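Local coordinates for fatty acid amide hydrolase (Candida albicans, PDB 6KVR), which probably hydrolyses monocarboxylic acid amides to the carboxylate and ammonium, at residues F497-F502 and A539-Q544; K221-L226 and A263-H268. All coordinates share one frame; numbering follows the deposited sequence.

Interaction 1. Residues F497-F502 and A539-Q544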
loop_
_atom_site.group_PDB
_atom_site.type_symbol
_atom_site.label_atom_id
_atom_site.label_comp_id
_atom_site.label_asym_id
_atom_site.label_seq_id
_atom_site.Cartn_x
_atom_site.Cartn_y
_atom_site.Cartn_z
ATOM N N PHE A 497 -21.486 -3.118 -13.768
ATOM C CA PHE A 497 -22.769 -3.806 -13.632
ATOM C C PHE A 497 -23.637 -3.617 -14.875
ATOM O O PHE A 497 -23.677 -2.525 -15.451
ATOM C CB PHE A 497 -23.531 -3.319 -12.370
ATOM C CG PHE A 497 -24.104 -1.917 -12.486
ATOM C CD1 PHE A 497 -23.344 -0.803 -12.140
ATOM C CD2 PHE A 497 -25.411 -1.720 -12.917
ATOM C CE1 PHE A 497 -23.873 0.481 -12.235
ATOM C CE2 PHE A 497 -25.948 -0.448 -13.023
ATOM C CZ PHE A 497 -25.180 0.658 -12.675
ATOM N N GLN A 498 -24.335 -4.685 -15.282
ATOM C CA GLN A 498 -25.289 -4.592 -16.389
ATOM C C GLN A 498 -26.490 -3.727 -16.015
ATOM O O GLN A 498 -27.027 -3.825 -14.906
ATOM C CB GLN A 498 -25.778 -5.978 -16.802
ATOM C CG GLN A 498 -24.751 -6.783 -17.562
ATOM C CD GLN A 498 -24.168 -6.018 -18.733
ATOM O OE1 GLN A 498 -24.897 -5.409 -19.521
ATOM N NE2 GLN A 498 -22.842 -6.043 -18.856
ATOM N N THR A 499 -26.915 -2.879 -16.947
ATOM C CA THR A 499 -28.089 -2.040 -16.747
ATOM C C THR A 499 -29.395 -2.716 -17.157
ATOM O O THR A 499 -30.464 -2.223 -16.784
ATOM C CB THR A 499 -27.950 -0.734 -17.536
ATOM O OG1 THR A 499 -27.935 -1.030 -18.936
ATOM C CG2 THR A 499 -26.670 -0.034 -17.169
ATOM N N GLY A 500 -29.342 -3.832 -17.887
ATOM C CA GLY A 500 -30.522 -4.414 -18.498
ATOM C C GLY A 500 -30.912 -3.777 -19.814
ATOM O O GLY A 500 -31.927 -4.173 -20.406
ATOM N N ILE A 501 -30.137 -2.804 -20.288
ATOM C CA ILE A 501 -30.364 -2.142 -21.563
ATOM C C ILE A 501 -29.423 -2.731 -22.604
ATOM O O ILE A 501 -28.283 -3.115 -22.293
ATOM C CB ILE A 501 -30.176 -0.621 -21.424
ATOM C CG1 ILE A 501 -31.289 -0.074 -20.534
ATOM C CG2 ILE A 501 -30.204 0.055 -22.800
ATOM C CD1 ILE A 501 -30.986 1.246 -19.910
ATOM N N PHE A 502 -29.915 -2.836 -23.838
ATOM C CA PHE A 502 -29.143 -3.336 -24.962
ATOM C C PHE A 502 -29.214 -2.315 -26.078
ATOM O O PHE A 502 -30.206 -1.589 -26.211
ATOM C CB PHE A 502 -29.665 -4.702 -25.423
ATOM C CG PHE A 502 -29.555 -5.764 -24.364
ATOM C CD1 PHE A 502 -30.413 -5.761 -23.263
ATOM C CD2 PHE A 502 -28.565 -6.737 -24.437
ATOM C CE1 PHE A 502 -30.304 -6.726 -22.260
ATOM C CE2 PHE A 502 -28.456 -7.719 -23.443
ATOM C CZ PHE A 502 -29.327 -7.706 -22.349
ATOM N N ALA A 539 -25.849 -5.147 -28.398
ATOM C CA ALA A 539 -24.773 -5.292 -27.418
ATOM C C ALA A 539 -25.209 -4.765 -26.055
ATOM O O ALA A 539 -25.795 -3.684 -25.965
ATOM C CB ALA A 539 -23.530 -4.536 -27.873
ATOM N N PRO A 540 -24.898 -5.475 -24.976
ATOM C CA PRO A 540 -25.279 -4.991 -23.644
ATOM C C PRO A 540 -24.541 -3.713 -23.270
ATOM O O PRO A 540 -23.429 -3.447 -23.738
ATOM C CB PRO A 540 -24.890 -6.149 -22.718
ATOM C CG PRO A 540 -23.884 -6.934 -23.465
ATOM C CD PRO A 540 -24.190 -6.767 -24.931
ATOM N N VAL A 541 -25.193 -2.900 -22.436
ATOM C CA VAL A 541 -24.582 -1.707 -21.856
ATOM C C VAL A 541 -24.343 -1.963 -20.377
ATOM O O VAL A 541 -25.296 -2.180 -19.616
ATOM C CB VAL A 541 -25.442 -0.449 -22.023
ATOM C CG1 VAL A 541 -24.739 0.697 -21.315
ATOM C CG2 VAL A 541 -25.642 -0.108 -23.477
ATOM N N GLY A 542 -23.087 -1.924 -19.964
ATOM C CA GLY A 542 -22.737 -1.990 -18.551
ATOM C C GLY A 542 -22.094 -0.690 -18.118
ATOM O O GLY A 542 -21.359 -0.072 -18.892
ATOM N N LEU A 543 -22.366 -0.284 -16.883
ATOM C CA LEU A 543 -21.882 0.984 -16.352
ATOM C C LEU A 543 -21.051 0.736 -15.096
ATOM O O LEU A 543 -21.096 -0.348 -14.507
ATOM C CB LEU A 543 -23.058 1.923 -16.037
ATOM C CG LEU A 543 -23.987 2.402 -17.158
ATOM C CD1 LEU A 543 -25.150 3.188 -16.559
ATOM C CD2 LEU A 543 -23.251 3.255 -18.202
ATOM N N GLN A 544 -20.319 1.763 -14.659
ATOM C CA GLN A 544 -19.430 1.654 -13.510
ATOM C C GLN A 544 -19.967 2.419 -12.306
ATOM O O GLN A 544 -20.420 3.563 -12.430
ATOM C CB GLN A 544 -18.034 2.180 -13.836
ATOM C CG GLN A 544 -17.318 1.352 -14.857
ATOM C CD GLN A 544 -15.891 1.815 -15.011
ATOM O OE1 GLN A 544 -14.964 1.104 -14.632
ATOM N NE2 GLN A 544 -15.706 3.029 -15.525
#
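With OG1 set between the backbone N and the carbonyl carbon (chi1 65°), Thr-499 presents its hydroxyl at a beta bulge where the antiparallel pairing of 497-502 with 539-544 is interrupted, in the central sheet of the amidase fold. Phe-497 pairs with Leu-543 through two backbone bonds: Phe-497 N to Leu-543 O spans 2.9 Å, nearly along the C=O axis, and Leu-543 N returns to Phe-497 O. Beyond the non-hydrogen-bonded pair Gln-498/Gly-542 the register slips by two residues before Phe-502 pairs with Pro-540. Thr-499 lies within that shift and bonds across it. Its N reaches Val-541 O at 3.2 Å and almost straight (167°), while its OG1 donates to the same oxygen at 3.0 Å from above the carbonyl plane, so one carbonyl is gripped twice. The methyl CG2 of Thr-499, anti to its own carbonyl carbon, meets Leu-543 CD1 at 3.6 Å. Beyond the corner at Gly-500, Val-541 N bonds Ile-501 O, and Phe-502 CE2 lies 4.0 Å from Pro-540 CB, the two side chains crossing obliquely. Gln-498, bent at chi2 (-52°), brings OE1 to 3.3 Å from Pro-540 CB; its NE2 probably hydrogen-bonds Ala-263 O and Cys-267 O. Helix 357-372 packs on Ile-501 and Val-541, and strand 462-466 on Phe-497 and Leu-543. The Thr-499 hydroxyl also closes an ST turn, OG1 accepting from Ile-501 N at 3.1 Å.

Interaction 2. Residues K221-L226 and A263-H268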
loop_
_atom_site.group_PDB
_atom_site.type_symbol
_atom_site.label_atom_id
_atom_site.label_comp_id
_atom_site.label_asym_id
_atom_site.label_seq_id
_atom_site.Cartn_x
_atom_site.Cartn_y
_atom_site.Cartn_z
ATOM N N LYS A 221 -14.715 -13.866 -28.886
ATOM C CA LYS A 221 -15.843 -13.084 -29.383
ATOM C C LYS A 221 -16.927 -12.894 -28.325
ATOM O O LYS A 221 -17.053 -13.681 -27.384
ATOM C CB LYS A 221 -16.455 -13.748 -30.629
ATOM C CG LYS A 221 -15.575 -13.640 -31.876
ATOM C CD LYS A 221 -15.240 -12.170 -32.201
ATOM C CE LYS A 221 -14.716 -12.038 -33.634
ATOM N NZ LYS A 221 -14.647 -10.627 -34.073
ATOM N N ASN A 222 -17.751 -11.855 -28.533
ATOM C CA ASN A 222 -18.818 -11.503 -27.580
ATOM C C ASN A 222 -19.981 -12.483 -27.667
ATOM O O ASN A 222 -20.491 -12.736 -28.760
ATOM C CB ASN A 222 -19.328 -10.086 -27.856
ATOM C CG ASN A 222 -20.194 -9.541 -26.732
ATOM O OD1 ASN A 222 -21.155 -10.187 -26.279
ATOM N ND2 ASN A 222 -19.861 -8.339 -26.276
ATOM N N PRO A 223 -20.442 -13.044 -26.548
ATOM C CA PRO A 223 -21.507 -14.055 -26.636
ATOM C C PRO A 223 -22.887 -13.494 -27.011
ATOM O O PRO A 223 -23.766 -14.279 -27.383
ATOM C CB PRO A 223 -21.506 -14.687 -25.231
ATOM C CG PRO A 223 -20.974 -13.626 -24.333
ATOM C CD PRO A 223 -19.965 -12.849 -25.162
ATOM N N PHE A 224 -23.114 -12.181 -26.937
ATOM C CA PHE A 224 -24.391 -11.587 -27.330
ATOM C C PHE A 224 -24.393 -11.066 -28.763
ATOM O O PHE A 224 -25.458 -10.703 -29.280
ATOM C CB PHE A 224 -24.759 -10.442 -26.372
ATOM C CG PHE A 224 -25.178 -10.911 -25.007
ATOM C CD1 PHE A 224 -26.507 -11.219 -24.741
ATOM C CD2 PHE A 224 -24.238 -11.065 -23.993
ATOM C CE1 PHE A 224 -26.896 -11.660 -23.473
ATOM C CE2 PHE A 224 -24.612 -11.507 -22.732
ATOM C CZ PHE A 224 -25.945 -11.805 -22.471
ATOM N N ASN A 225 -23.234 -11.027 -29.406
ATOM C CA ASN A 225 -23.065 -10.556 -30.770
ATOM C C ASN A 225 -21.674 -10.989 -31.186
ATOM O O ASN A 225 -20.689 -10.353 -30.790
ATOM C CB ASN A 225 -23.227 -9.032 -30.856
ATOM C CG ASN A 225 -23.073 -8.491 -32.283
ATOM O OD1 ASN A 225 -22.349 -9.053 -33.101
ATOM N ND2 ASN A 225 -23.755 -7.383 -32.575
ATOM N N LEU A 226 -21.577 -12.070 -31.962
ATOM C CA LEU A 226 -20.290 -12.684 -32.263
ATOM C C LEU A 226 -19.420 -11.850 -33.192
ATOM O O LEU A 226 -18.250 -12.202 -33.392
ATOM C CB LEU A 226 -20.489 -14.074 -32.863
ATOM C CG LEU A 226 -20.908 -15.190 -31.904
ATOM C CD1 LEU A 226 -21.046 -16.520 -32.664
ATOM C CD2 LEU A 226 -19.922 -15.340 -30.761
ATOM N N ALA A 263 -18.616 -5.516 -18.726
ATOM C CA ALA A 263 -19.573 -4.615 -19.354
ATOM C C ALA A 263 -19.817 -4.985 -20.812
ATOM O O ALA A 263 -20.961 -4.937 -21.281
ATOM C CB ALA A 263 -19.084 -3.171 -19.239
ATOM N N TYR A 264 -18.756 -5.348 -21.544
ATOM C CA TYR A 264 -18.901 -5.694 -22.954
ATOM C C TYR A 264 -19.751 -6.948 -23.123
ATOM O O TYR A 264 -20.561 -7.034 -24.051
ATOM C CB TYR A 264 -17.539 -5.939 -23.614
ATOM C CG TYR A 264 -16.584 -4.767 -23.736
ATOM C CD1 TYR A 264 -16.933 -3.496 -23.311
ATOM C CD2 TYR A 264 -15.317 -4.948 -24.285
ATOM C CE1 TYR A 264 -16.050 -2.434 -23.422
ATOM C CE2 TYR A 264 -14.416 -3.901 -24.394
ATOM C CZ TYR A 264 -14.798 -2.641 -23.959
ATOM O OH TYR A 264 -13.927 -1.580 -24.070
ATOM N N SER A 265 -19.572 -7.933 -22.240
ATOM C CA SER A 265 -20.035 -9.288 -22.487
ATOM C C SER A 265 -21.294 -9.652 -21.724
ATOM O O SER A 265 -21.705 -10.812 -21.771
ATOM C CB SER A 265 -18.937 -10.297 -22.132
ATOM O OG SER A 265 -17.825 -10.191 -23.001
ATOM N N GLY A 266 -21.888 -8.720 -20.988
ATOM C CA GLY A 266 -23.159 -8.982 -20.346
ATOM C C GLY A 266 -23.123 -9.591 -18.958
ATOM O O GLY A 266 -24.046 -10.340 -18.612
ATOM N N CYS A 267 -22.114 -9.287 -18.135
ATOM C CA CYS A 267 -22.123 -9.779 -16.758
ATOM C C CYS A 267 -21.650 -8.666 -15.833
ATOM O O CYS A 267 -21.470 -7.517 -16.252
ATOM C CB CYS A 267 -21.287 -11.057 -16.614
ATOM S SG CYS A 267 -19.575 -10.883 -17.101
ATOM N N HIS A 268 -21.482 -9.002 -14.553
ATOM C CA HIS A 268 -21.048 -8.061 -13.528
ATOM C C HIS A 268 -19.604 -8.356 -13.145
ATOM O O HIS A 268 -19.156 -9.505 -13.215
ATOM C CB HIS A 268 -21.899 -8.139 -12.256
ATOM C CG HIS A 268 -23.378 -8.050 -12.483
ATOM N ND1 HIS A 268 -23.987 -6.943 -13.035
ATOM C CD2 HIS A 268 -24.376 -8.920 -12.185
ATOM C CE1 HIS A 268 -25.293 -7.143 -13.085
ATOM N NE2 HIS A 268 -25.555 -8.333 -12.575
#
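An Asx turn, set within a type I beta turn from Asn-222 to Asn-225, meets the C-terminal end of helix 259-265 in the amidase fold. Asn-222 uses one end of its amide to brace its own turn and the other to reach the helix. CG stands anti to the backbone N (chi1 -167°), and OD1 accepts from Phe-224 N at 2.9 Å, in the carbonyl plane and on a lone pair, with the N-H directed at it at 167°. That bond fixes the amide's rotation. ND2 is thereby pointed at Tyr-264 O, 2.7 Å away and only 11° out of the amide plane, although the donor stands well above the plane of the Tyr-264 carbonyl. Phe-224 adds an edge: its CE2 lies 3.1 Å from Ser-265 O, which sits near the ring plane. Gly-266, where the chain leaves helical geometry with positive phi, brings its CA to 3.8 Å from Phe-224 CE2. Pro-223 CD lies 4.0 Å from Ser-265 OG, a hydroxyl that bonds Ser-230 O. Val-65 of helix 64-70 touches both Pro-223 and Phe-224. The implication is that an aromatic C-H edge and an amide N-H, both partially positive, meet carbonyls at the helix's C-terminal end, where the dipole would probably make the oxygens stronger acceptors.

In the fold
The side-chain amide of Gln-498 ties the two contacts together, bridging from the strand of interaction 1 to residues 263-268, the helix end of interaction 2. Their centres are about 10 Å apart, and both are largely buried, although interaction 1 reaches the surface at Phe-502. Chemistry follows place. Residues 497-502 and 539-544 are neighbours in the sheet, joined chiefly by backbone bonds, and bury 489 Å². Residues 221-226 and 263-268 join a loop to a helix end through one hydrogen bond from a side-chain amide and bury 195 Å². Tyr-264 and Gln-544 both lie near the predicted substrate-binding Gly-256.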